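Local coordinates for MutT/nudix family protein (Shewanella oneidensis, PDB 3GZ5) that probably regulates transcription of NAD metabolism genes in response to ADP-ribose, pairing a Nudix domain with a DNA-binding winged-helix domain, at residues 21-33 against 52-64. Numbering follows the deposited sequence.
Sequences QLLTVDAVLFTYH and LWGLPGGFIDETC
The Phe-59 ring presents an edge to strand 22-33: CD1 lies 3.4 Å from Leu-23 O, near the ring plane, while Thr-24 CG2 meets CE1 obliquely. A water at that same edge donates to Leu-23 O and accepts from Ile-60 N, carrying the pairing on where direct bonds stop. Inward, residues 57-58 run antiparallel to the strand. Val-25 and Gly-58 exchange two N-H...O bonds, each 2.8 Å between N and O, and Ala-27 N reaches Pro-56 O at 3.1 Å. Asp-26 OD2 lies 3.2 Å from Gly-57 CA, where a CB would clash; its OD1 is hydrogen-bonded to Thr-106 OG1. On the Val-25 side, Ile-60 CD1 touches Leu-23 CD2 (3.9 Å). Leu-55, with CG beside its backbone N (chi1 -55°), lays both methyls on Val-28 CG2 and sets CD1 against Asp-26 CB. Cut back to an alanine, Leu-55 would probably leave a gap beside Val-28 CG2 and Asp-26 CB. Pro-56 CD closes on Ala-27 O at 3.4 Å. Gly-57 and Gly-58 come just before helix 68-80, where Nudix proteins carry their signature, here apparently degenerate. Lacking side chains, they let Asp-26 CA and Gly-57 CA approach to 4.0 Å, and the direct hydrogen bonds are all main chain to main chain.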
loop_
_atom_site.group_PDB
_atom_site.type_symbol
_atom_site.label_atom_id
_atom_site.label_comp_id
_atom_site.label_asym_id
_atom_site.label_seq_id
_atom_site.Cartn_x
_atom_site.Cartn_y
_atom_site.Cartn_z
ATOM N N GLN B 21 -5.225 -2.116 22.644
ATOM C CA GLN B 21 -5.949 -1.366 21.556
ATOM C C GLN B 21 -7.122 -2.185 20.965
ATOM O O GLN B 21 -7.063 -3.436 20.941
ATOM C CB GLN B 21 -4.989 -0.912 20.431
ATOM C CG GLN B 21 -4.017 0.218 20.801
ATOM C CD GLN B 21 -2.837 -0.238 21.667
ATOM O OE1 GLN B 21 -2.126 -1.198 21.344
ATOM N NE2 GLN B 21 -2.623 0.458 22.765
ATOM N N LEU B 22 -8.177 -1.460 20.543
ATOM C CA LEU B 22 -9.269 -1.956 19.687
ATOM C C LEU B 22 -8.711 -2.159 18.271
ATOM O O LEU B 22 -8.341 -1.200 17.580
ATOM C CB LEU B 22 -10.403 -0.918 19.600
ATOM C CG LEU B 22 -11.360 -0.575 20.762
ATOM C CD1 LEU B 22 -11.552 0.935 20.925
ATOM C CD2 LEU B 22 -12.716 -1.251 20.571
ATOM N N LEU B 23 -8.675 -3.416 17.846
ATOM C CA LEU B 23 -8.006 -3.820 16.634
ATOM C C LEU B 23 -9.020 -4.537 15.784
ATOM O O LEU B 23 -9.543 -5.565 16.192
ATOM C CB LEU B 23 -6.827 -4.738 16.969
ATOM C CG LEU B 23 -5.968 -5.310 15.839
ATOM C CD1 LEU B 23 -5.324 -4.196 15.004
ATOM C CD2 LEU B 23 -4.885 -6.265 16.418
ATOM N N THR B 24 -9.325 -3.968 14.619
ATOM C CA THR B 24 -10.282 -4.566 13.703
ATOM C C THR B 24 -9.711 -4.681 12.287
ATOM O O THR B 24 -8.646 -4.133 11.967
ATOM C CB THR B 24 -11.617 -3.793 13.669
ATOM O OG1 THR B 24 -11.386 -2.449 13.222
ATOM C CG2 THR B 24 -12.313 -3.777 15.076
ATOM N N VAL B 25 -10.409 -5.423 11.444
ATOM C CA VAL B 25 -10.064 -5.495 10.041
ATOM C C VAL B 25 -11.342 -5.044 9.315
ATOM O O VAL B 25 -12.418 -5.371 9.778
ATOM C CB VAL B 25 -9.584 -6.956 9.658
ATOM C CG1 VAL B 25 -9.137 -7.029 8.234
ATOM C CG2 VAL B 25 -8.414 -7.385 10.537
ATOM N N ASP B 26 -11.228 -4.252 8.241
ATOM C CA ASP B 26 -12.387 -3.813 7.437
ATOM C C ASP B 26 -12.082 -4.005 5.960
ATOM O O ASP B 26 -10.940 -4.125 5.570
ATOM C CB ASP B 26 -12.725 -2.323 7.663
ATOM C CG ASP B 26 -13.373 -2.058 9.024
ATOM O OD1 ASP B 26 -13.092 -1.029 9.644
ATOM O OD2 ASP B 26 -14.154 -2.900 9.499
ATOM N N ALA B 27 -13.123 -3.983 5.145
ATOM C CA ALA B 27 -13.017 -4.141 3.704
ATOM C C ALA B 27 -14.019 -3.232 3.018
ATOM O O ALA B 27 -15.208 -3.211 3.380
ATOM C CB ALA B 27 -13.291 -5.563 3.316
ATOM N N VAL B 28 -13.506 -2.468 2.051
ATOM C CA VAL B 28 -14.311 -1.815 1.026
ATOM C C VAL B 28 -14.406 -2.766 -0.176
ATOM O O VAL B 28 -13.456 -2.925 -0.951
ATOM C CB VAL B 28 -13.740 -0.445 0.624
ATOM C CG1 VAL B 28 -14.729 0.293 -0.241
ATOM C CG2 VAL B 28 -13.417 0.406 1.877
ATOM N N LEU B 29 -15.545 -3.441 -0.286
ATOM C CA LEU B 29 -15.802 -4.354 -1.366
ATOM C C LEU B 29 -16.657 -3.636 -2.402
ATOM O O LEU B 29 -17.775 -3.201 -2.088
ATOM C CB LEU B 29 -16.530 -5.577 -0.832
ATOM C CG LEU B 29 -17.201 -6.563 -1.798
ATOM C CD1 LEU B 29 -16.187 -7.337 -2.627
ATOM C CD2 LEU B 29 -18.097 -7.531 -0.996
ATOM N N PHE B 30 -16.122 -3.513 -3.620
ATOM C CA PHE B 30 -16.815 -2.894 -4.755
ATOM C C PHE B 30 -17.272 -3.941 -5.733
ATOM O O PHE B 30 -16.632 -4.976 -5.928
ATOM C CB PHE B 30 -15.887 -1.967 -5.559
ATOM C CG PHE B 30 -15.401 -0.788 -4.820
ATOM C CD1 PHE B 30 -16.150 0.367 -4.767
ATOM C CD2 PHE B 30 -14.169 -0.804 -4.220
ATOM C CE1 PHE B 30 -15.685 1.495 -4.093
ATOM C CE2 PHE B 30 -13.703 0.308 -3.537
ATOM C CZ PHE B 30 -14.471 1.464 -3.480
ATOM N N THR B 31 -18.380 -3.635 -6.387
ATOM C CA THR B 31 -18.763 -4.339 -7.601
ATOM C C THR B 31 -19.175 -3.304 -8.651
ATOM O O THR B 31 -19.152 -2.088 -8.413
ATOM C CB THR B 31 -19.873 -5.374 -7.330
ATOM O OG1 THR B 31 -20.028 -6.212 -8.473
ATOM C CG2 THR B 31 -21.213 -4.698 -7.010
ATOM N N TYR B 32 -19.550 -3.786 -9.818
ATOM C CA TYR B 32 -20.049 -2.920 -10.847
ATOM C C TYR B 32 -21.398 -3.444 -11.327
ATOM O O TYR B 32 -21.512 -4.579 -11.779
ATOM C CB TYR B 32 -19.036 -2.839 -11.982
ATOM C CG TYR B 32 -19.517 -2.021 -13.141
ATOM C CD1 TYR B 32 -19.427 -0.627 -13.124
ATOM C CD2 TYR B 32 -20.051 -2.648 -14.264
ATOM C CE1 TYR B 32 -19.865 0.114 -14.197
ATOM C CE2 TYR B 32 -20.494 -1.923 -15.335
ATOM C CZ TYR B 32 -20.403 -0.550 -15.301
ATOM O OH TYR B 32 -20.857 0.141 -16.386
ATOM N N HIS B 33 -22.427 -2.621 -11.200
ATOM C CA HIS B 33 -23.753 -3.029 -11.627
ATOM C C HIS B 33 -24.609 -1.828 -12.009
ATOM O O HIS B 33 -24.626 -0.809 -11.303
ATOM C CB HIS B 33 -24.444 -3.835 -10.520
ATOM C CG HIS B 33 -25.691 -4.537 -10.967
ATOM N ND1 HIS B 33 -26.939 -4.240 -10.455
ATOM C CD2 HIS B 33 -25.878 -5.536 -11.861
ATOM C CE1 HIS B 33 -27.841 -5.017 -11.025
ATOM N NE2 HIS B 33 -27.222 -5.816 -11.878
ATOM N N LEU B 52 -26.162 3.088 12.193
ATOM C CA LEU B 52 -25.527 3.684 11.012
ATOM C C LEU B 52 -24.943 2.608 10.095
ATOM O O LEU B 52 -24.669 1.486 10.536
ATOM C CB LEU B 52 -24.449 4.699 11.416
ATOM C CG LEU B 52 -24.931 5.969 12.121
ATOM C CD1 LEU B 52 -23.803 6.704 12.796
ATOM C CD2 LEU B 52 -25.632 6.898 11.135
ATOM N N TRP B 53 -24.774 2.936 8.815
ATOM C CA TRP B 53 -24.128 2.007 7.885
ATOM C C TRP B 53 -22.622 2.161 7.924
ATOM O O TRP B 53 -22.097 3.237 8.195
ATOM C CB TRP B 53 -24.662 2.151 6.456
ATOM C CG TRP B 53 -26.094 1.754 6.360
ATOM C CD1 TRP B 53 -27.171 2.536 6.669
ATOM C CD2 TRP B 53 -26.619 0.481 5.964
ATOM N NE1 TRP B 53 -28.333 1.831 6.491
ATOM C CE2 TRP B 53 -28.032 0.570 6.048
ATOM C CE3 TRP B 53 -26.042 -0.721 5.535
ATOM C CZ2 TRP B 53 -28.875 -0.495 5.725
ATOM C CZ3 TRP B 53 -26.881 -1.787 5.200
ATOM C CH2 TRP B 53 -28.287 -1.664 5.305
ATOM N N GLY B 54 -21.931 1.060 7.673
ATOM C CA GLY B 54 -20.474 1.065 7.672
ATOM C C GLY B 54 -19.940 -0.165 6.981
ATOM O O GLY B 54 -20.691 -1.058 6.591
ATOM N N LEU B 55 -18.622 -0.203 6.854
ATOM C CA LEU B 55 -17.916 -1.302 6.197
ATOM C C LEU B 55 -18.135 -2.629 6.910
ATOM O O LEU B 55 -18.232 -2.668 8.155
ATOM C CB LEU B 55 -16.417 -0.991 6.143
ATOM C CG LEU B 55 -16.015 0.333 5.493
ATOM C CD1 LEU B 55 -14.503 0.579 5.571
ATOM C CD2 LEU B 55 -16.510 0.363 4.063
ATOM N N PRO B 56 -18.187 -3.731 6.138
ATOM C CA PRO B 56 -18.060 -5.042 6.773
ATOM C C PRO B 56 -16.654 -5.142 7.378
ATOM O O PRO B 56 -15.695 -4.570 6.824
ATOM C CB PRO B 56 -18.240 -6.026 5.616
ATOM C CG PRO B 56 -18.008 -5.225 4.385
ATOM C CD PRO B 56 -18.340 -3.819 4.675
ATOM N N GLY B 57 -16.550 -5.816 8.520
ATOM C CA GLY B 57 -15.300 -5.894 9.244
ATOM C C GLY B 57 -15.508 -6.173 10.718
ATOM O O GLY B 57 -16.642 -6.325 11.167
ATOM N N GLY B 58 -14.414 -6.243 11.468
ATOM C CA GLY B 58 -14.473 -6.509 12.899
ATOM C C GLY B 58 -13.244 -7.236 13.418
ATOM O O GLY B 58 -12.159 -7.138 12.842
ATOM N N PHE B 59 -13.434 -7.987 14.496
ATOM C CA PHE B 59 -12.320 -8.529 15.287
ATOM C C PHE B 59 -11.713 -9.793 14.712
ATOM O O PHE B 59 -12.377 -10.606 14.067
ATOM C CB PHE B 59 -12.725 -8.745 16.770
ATOM C CG PHE B 59 -13.243 -7.499 17.455
ATOM C CD1 PHE B 59 -12.403 -6.442 17.737
ATOM C CD2 PHE B 59 -14.589 -7.390 17.810
ATOM C CE1 PHE B 59 -12.889 -5.260 18.377
ATOM C CE2 PHE B 59 -15.089 -6.231 18.431
ATOM C CZ PHE B 59 -14.228 -5.163 18.714
ATOM N N ILE B 60 -10.428 -9.945 14.966
ATOM C CA ILE B 60 -9.706 -11.177 14.662
ATOM C C ILE B 60 -10.271 -12.291 15.572
ATOM O O ILE B 60 -10.551 -12.052 16.746
ATOM C CB ILE B 60 -8.179 -10.928 14.872
ATOM C CG1 ILE B 60 -7.689 -9.922 13.837
ATOM C CG2 ILE B 60 -7.329 -12.236 14.878
ATOM C CD1 ILE B 60 -6.469 -9.161 14.258
ATOM N N ASP B 61 -10.495 -13.475 15.008
ATOM C CA ASP B 61 -10.897 -14.627 15.781
ATOM C C ASP B 61 -9.760 -15.641 15.677
ATOM O O ASP B 61 -9.553 -16.248 14.624
ATOM C CB ASP B 61 -12.220 -15.187 15.255
ATOM C CG ASP B 61 -12.791 -16.306 16.138
ATOM O OD1 ASP B 61 -12.012 -17.098 16.705
ATOM O OD2 ASP B 61 -14.035 -16.394 16.258
ATOM N N GLU B 62 -9.002 -15.804 16.763
ATOM C CA GLU B 62 -7.798 -16.652 16.742
ATOM C C GLU B 62 -8.089 -18.133 16.577
ATOM O O GLU B 62 -7.191 -18.913 16.270
ATOM C CB GLU B 62 -6.931 -16.416 17.987
ATOM C CG GLU B 62 -6.735 -14.944 18.305
ATOM C CD GLU B 62 -5.502 -14.659 19.130
ATOM O OE1 GLU B 62 -4.818 -15.622 19.561
ATOM O OE2 GLU B 62 -5.205 -13.455 19.327
ATOM N N THR B 63 -9.342 -18.520 16.784
ATOM C CA THR B 63 -9.696 -19.930 16.703
ATOM C C THR B 63 -9.973 -20.354 15.256
ATOM O O THR B 63 -10.058 -21.554 14.968
ATOM C CB THR B 63 -10.898 -20.290 17.608
ATOM O OG1 THR B 63 -12.106 -19.799 17.023
ATOM C CG2 THR B 63 -10.721 -19.688 19.003
ATOM N N CYS B 64 -10.110 -19.381 14.353
ATOM C CA CYS B 64 -10.345 -19.717 12.958
ATOM C C CYS B 64 -9.509 -18.912 11.953
ATOM O O CYS B 64 -9.272 -19.385 10.854
ATOM C CB CYS B 64 -11.835 -19.681 12.629
ATOM S SG CYS B 64 -12.599 -18.104 12.838
HETATM O O HOH W 1 -9.000 -8.012 16.666
#